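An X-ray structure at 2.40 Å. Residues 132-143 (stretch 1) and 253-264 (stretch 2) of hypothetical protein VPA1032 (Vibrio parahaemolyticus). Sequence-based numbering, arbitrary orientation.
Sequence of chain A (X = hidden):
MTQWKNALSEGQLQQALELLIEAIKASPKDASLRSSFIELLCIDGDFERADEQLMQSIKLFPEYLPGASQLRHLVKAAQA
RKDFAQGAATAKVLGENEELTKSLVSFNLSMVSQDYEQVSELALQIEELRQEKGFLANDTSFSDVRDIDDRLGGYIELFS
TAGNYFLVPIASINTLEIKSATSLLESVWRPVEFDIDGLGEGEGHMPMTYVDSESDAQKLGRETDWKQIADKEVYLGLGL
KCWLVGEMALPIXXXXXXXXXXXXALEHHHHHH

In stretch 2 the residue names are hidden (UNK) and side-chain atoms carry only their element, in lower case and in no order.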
# COMPACT_ATOMS: atom_id res chain seq x y z
N GLU A 132 -9.40 15.92 11.90
CA GLU A 132 -10.38 15.78 10.84
C GLU A 132 -10.07 16.84 9.78
O GLU A 132 -9.77 17.99 10.12
CB GLU A 132 -11.79 15.96 11.41
CG GLU A 132 -12.33 14.73 12.12
CD GLU A 132 -13.58 15.01 12.93
OE1 GLU A 132 -14.48 15.71 12.40
OE2 GLU A 132 -13.66 14.53 14.08
N LYS A 133 -10.12 16.45 8.51
CA LYS A 133 -9.82 17.37 7.42
C LYS A 133 -10.76 17.10 6.27
O LYS A 133 -10.93 15.96 5.86
CB LYS A 133 -8.37 17.16 6.94
CG LYS A 133 -7.78 18.32 6.17
CD LYS A 133 -7.49 19.47 7.11
CE LYS A 133 -6.54 20.49 6.49
NZ LYS A 133 -6.18 21.57 7.47
N GLY A 134 -11.38 18.16 5.74
CA GLY A 134 -12.30 18.02 4.63
C GLY A 134 -11.58 18.00 3.29
O GLY A 134 -10.60 18.72 3.08
N PHE A 135 -12.08 17.18 2.37
CA PHE A 135 -11.46 17.05 1.07
C PHE A 135 -12.44 17.12 -0.08
O PHE A 135 -13.65 16.94 0.07
CB PHE A 135 -10.71 15.71 0.97
CG PHE A 135 -9.34 15.74 1.58
CD1 PHE A 135 -8.27 16.22 0.85
CD2 PHE A 135 -9.13 15.31 2.88
CE1 PHE A 135 -7.01 16.27 1.38
CE2 PHE A 135 -7.86 15.36 3.43
CZ PHE A 135 -6.80 15.83 2.68
N LEU A 136 -11.88 17.39 -1.25
CA LEU A 136 -12.64 17.43 -2.49
C LEU A 136 -12.20 16.13 -3.16
O LEU A 136 -11.03 15.99 -3.52
CB LEU A 136 -12.23 18.63 -3.33
CG LEU A 136 -13.32 19.68 -3.55
CD1 LEU A 136 -13.72 20.29 -2.23
CD2 LEU A 136 -12.81 20.74 -4.51
N ALA A 137 -13.12 15.18 -3.30
CA ALA A 137 -12.78 13.90 -3.91
C ALA A 137 -13.51 13.72 -5.23
O ALA A 137 -14.72 13.56 -5.27
CB ALA A 137 -13.12 12.75 -2.96
N ASN A 138 -12.73 13.74 -6.31
CA ASN A 138 -13.29 13.63 -7.66
C ASN A 138 -14.20 14.84 -7.86
O ASN A 138 -15.34 14.71 -8.33
CB ASN A 138 -14.09 12.33 -7.83
CG ASN A 138 -13.21 11.07 -7.76
OD1 ASN A 138 -13.73 9.95 -7.59
ND2 ASN A 138 -11.90 11.24 -7.90
N ASP A 139 -13.71 16.02 -7.46
CA ASP A 139 -14.46 17.27 -7.61
C ASP A 139 -15.71 17.37 -6.71
O ASP A 139 -16.50 18.30 -6.84
CB ASP A 139 -14.85 17.43 -9.09
CG ASP A 139 -15.16 18.88 -9.48
OD1 ASP A 139 -15.65 19.10 -10.62
OD2 ASP A 139 -14.91 19.80 -8.67
N THR A 140 -15.90 16.41 -5.80
CA THR A 140 -17.07 16.46 -4.90
C THR A 140 -16.62 16.79 -3.48
O THR A 140 -15.61 16.26 -3.02
CB THR A 140 -17.83 15.11 -4.89
OG1 THR A 140 -18.38 14.85 -6.20
CG2 THR A 140 -18.97 15.15 -3.87
N SER A 141 -17.34 17.67 -2.79
CA SER A 141 -16.96 18.05 -1.45
C SER A 141 -17.40 17.08 -0.34
O SER A 141 -18.53 16.59 -0.34
CB SER A 141 -17.48 19.45 -1.13
OG SER A 141 -16.93 19.95 0.10
N PHE A 142 -16.50 16.81 0.59
CA PHE A 142 -16.74 15.91 1.73
C PHE A 142 -16.10 16.56 2.96
O PHE A 142 -14.97 17.06 2.89
CB PHE A 142 -16.09 14.54 1.46
CG PHE A 142 -16.73 13.76 0.35
CD1 PHE A 142 -17.94 13.10 0.55
CD2 PHE A 142 -16.17 13.75 -0.93
CE1 PHE A 142 -18.58 12.42 -0.50
CE2 PHE A 142 -16.80 13.08 -1.98
CZ PHE A 142 -18.01 12.42 -1.77
N SER A 143 -16.81 16.56 4.09
CA SER A 143 -16.29 17.20 5.31
C SER A 143 -15.21 16.42 6.04
O SER A 143 -14.60 16.94 6.98
CB SER A 143 -17.42 17.46 6.29
OG SER A 143 -17.90 16.24 6.82
N UNK A 253 -9.82 2.29 -5.57
CA UNK A 253 -9.74 2.24 -7.02
C UNK A 253 -10.67 3.25 -7.70
O UNK A 253 -10.50 3.54 -8.88
o UNK A 253 -11.42 0.49 -7.35
c UNK A 253 -10.05 0.82 -7.53
N UNK A 254 -11.65 3.78 -6.98
CA UNK A 254 -12.55 4.76 -7.59
C UNK A 254 -12.16 6.16 -7.21
O UNK A 254 -12.91 7.10 -7.44
o UNK A 254 -14.02 2.69 -8.66
o UNK A 254 -15.52 2.74 -7.05
c UNK A 254 -13.99 4.54 -7.17
c UNK A 254 -14.55 3.23 -7.66
N UNK A 255 -10.98 6.31 -6.61
CA UNK A 255 -10.50 7.63 -6.23
C UNK A 255 -9.41 8.05 -7.21
O UNK A 255 -8.40 7.36 -7.36
c UNK A 255 -10.48 9.91 -4.11
c UNK A 255 -9.92 7.58 -4.81
c UNK A 255 -9.35 8.90 -4.28
c UNK A 255 -8.63 8.67 -2.97
N UNK A 256 -9.63 9.18 -7.89
CA UNK A 256 -8.65 9.71 -8.84
C UNK A 256 -7.82 10.84 -8.25
O UNK A 256 -6.60 10.85 -8.39
c UNK A 256 -9.32 10.23 -10.13
c UNK A 256 -9.74 9.17 -11.14
o UNK A 256 -12.01 9.03 -10.40
c UNK A 256 -10.99 8.42 -10.72
n UNK A 256 -10.91 7.09 -10.72
N UNK A 257 -8.47 11.80 -7.59
CA UNK A 257 -7.74 12.92 -7.00
C UNK A 257 -8.33 13.43 -5.69
O UNK A 257 -9.53 13.33 -5.43
n UNK A 257 -9.39 13.97 -9.66
c UNK A 257 -7.67 14.11 -7.97
c UNK A 257 -8.11 13.77 -9.38
o UNK A 257 -7.30 13.31 -10.20
N UNK A 258 -7.46 13.99 -4.86
CA UNK A 258 -7.88 14.59 -3.61
C UNK A 258 -7.38 16.02 -3.61
O UNK A 258 -6.23 16.28 -3.97
c UNK A 258 -7.22 12.02 -0.73
c UNK A 258 -8.00 12.60 -1.91
c UNK A 258 -9.42 12.94 -1.51
c UNK A 258 -7.28 13.85 -2.41
N UNK A 259 -8.25 16.95 -3.23
CA UNK A 259 -7.93 18.38 -3.16
C UNK A 259 -8.39 18.86 -1.78
O UNK A 259 -9.59 18.95 -1.54
o UNK A 259 -6.86 21.19 -3.70
c UNK A 259 -8.67 19.14 -4.25
c UNK A 259 -7.04 20.95 -4.90
c UNK A 259 -7.78 19.70 -5.34
n UNK A 259 -6.61 21.76 -5.87
N UNK A 260 -7.43 19.16 -0.90
CA UNK A 260 -7.74 19.61 0.47
C UNK A 260 -8.53 20.91 0.52
O UNK A 260 -8.35 21.82 -0.30
c UNK A 260 -6.73 19.93 2.77
c UNK A 260 -5.61 20.99 0.80
c UNK A 260 -6.42 19.78 1.30
N UNK A 261 -9.44 21.00 1.48
CA UNK A 261 -10.25 22.19 1.65
C UNK A 261 -9.42 23.16 2.49
O UNK A 261 -9.20 22.93 3.66
c UNK A 261 -12.39 20.95 1.35
c UNK A 261 -13.86 20.78 1.69
c UNK A 261 -11.60 21.81 2.32
c UNK A 261 -12.39 23.06 2.74
N UNK A 262 -8.92 24.23 1.87
CA UNK A 262 -8.08 25.19 2.58
C UNK A 262 -8.92 26.17 3.37
O UNK A 262 -10.13 26.25 3.20
c UNK A 262 -7.16 26.00 1.62
c UNK A 262 -6.25 24.32 -0.08
c UNK A 262 -7.11 25.56 0.15
n UNK A 262 -5.29 22.76 -1.86
c UNK A 262 -6.14 23.98 -1.58
N UNK A 263 -8.26 26.91 4.27
CA UNK A 263 -8.94 27.94 5.06
C UNK A 263 -8.20 29.24 4.74
O UNK A 263 -7.24 29.59 5.42
o UNK A 263 -9.60 26.71 9.04
c UNK A 263 -8.85 27.62 6.55
o UNK A 263 -8.54 24.78 8.75
c UNK A 263 -8.92 26.15 6.84
c UNK A 263 -9.02 25.86 8.32
N UNK A 264 -8.66 29.91 3.69
CA UNK A 264 -8.05 31.16 3.22
C UNK A 264 -7.64 32.05 4.37
O UNK A 264 -8.48 32.71 4.99
c UNK A 264 -9.93 32.37 0.04
c UNK A 264 -8.26 30.53 0.33
c UNK A 264 -9.02 31.90 2.29
c UNK A 264 -8.71 31.90 0.79

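Position 253 carries one carbon and then one oxygen, with no stretch 1 atom within reach: Ser-253. At 254 two carbons lead to a pair of oxygens, a short carboxylate whose end leads away from stretch 1; this is Asp-254. Its backbone O lies 3.0 Å from Asn-138 OD1.

Position 255 has four carbons forked at the second, the leucine pattern. Leu-255 rests its CD1 4.0 Å from Ala-137 CB. Position 256 shows three carbons, the third bearing one oxygen and one nitrogen, hence Gln-256; its end bends back toward the Asn-138 amide.

At 257 two carbons end in one oxygen and one nitrogen, one carbon shorter than its predecessor: Asn-257. Its backbone O accepts a weak hydrogen bond from Asn-138 N (3.3 Å, 158°). Position 258 again has four carbons forked at the second, on the same sheet face as Phe-135 and Ala-137. It is Leu-258, whose CD2 lies 3.9 Å from Phe-135 CB and 4.0 Å from Ala-137 CB.

Position 259 has three carbons, the third with one oxygen and one nitrogen: Gln-259. Its CB is 3.7 Å from Leu-136 CB, but the amide end leads away, and OE1 accepts a hydrogen bond from the side chain of position 262. At 260 a single carbon carries two more, giving Val-260, with CB 3.6 Å from Phe-135 CE1 and CG2 3.8 Å from Lys-133 CE.

Position 261 has four carbons forked at the first, one arm two carbons long, so it is Ile-261. It points toward stretch 1, placing CG1 3.9 Å from Leu-136 CD1 and CD1 3.6 Å from Ser-141 OG. At 262 four carbons in a row end in a nitrogen: Lys-262, directed away. Position 263 has three carbons, the third carrying two oxygens, and is Glu-263; its OE1 is 4.2 Å from Lys-133 NZ, opposite charges too far apart for a salt bridge. Position 264, four carbons forked at the second, is Leu-264, out of reach.

The contact is an antiparallel strand pairing, with axes at 156°. Leu-136 N donates to Gln-259 O (2.8 Å) and Gln-259 N to Leu-136 O (3.0 Å), while Ile-261 N donates to Gly-134 O (3.0 Å), fixing the register. Phe-135, Ala-137, Leu-258 and Val-260 share one face and are buried; Leu-136 and Gln-259 occupy the other. Stretch 1 itself folds back through a type I' turn from Ala-137 to Thr-140, making 257-260 the neighbour of a hairpin strand.

Stretch 2, residues 253-264: SDLQNLQVIKEL
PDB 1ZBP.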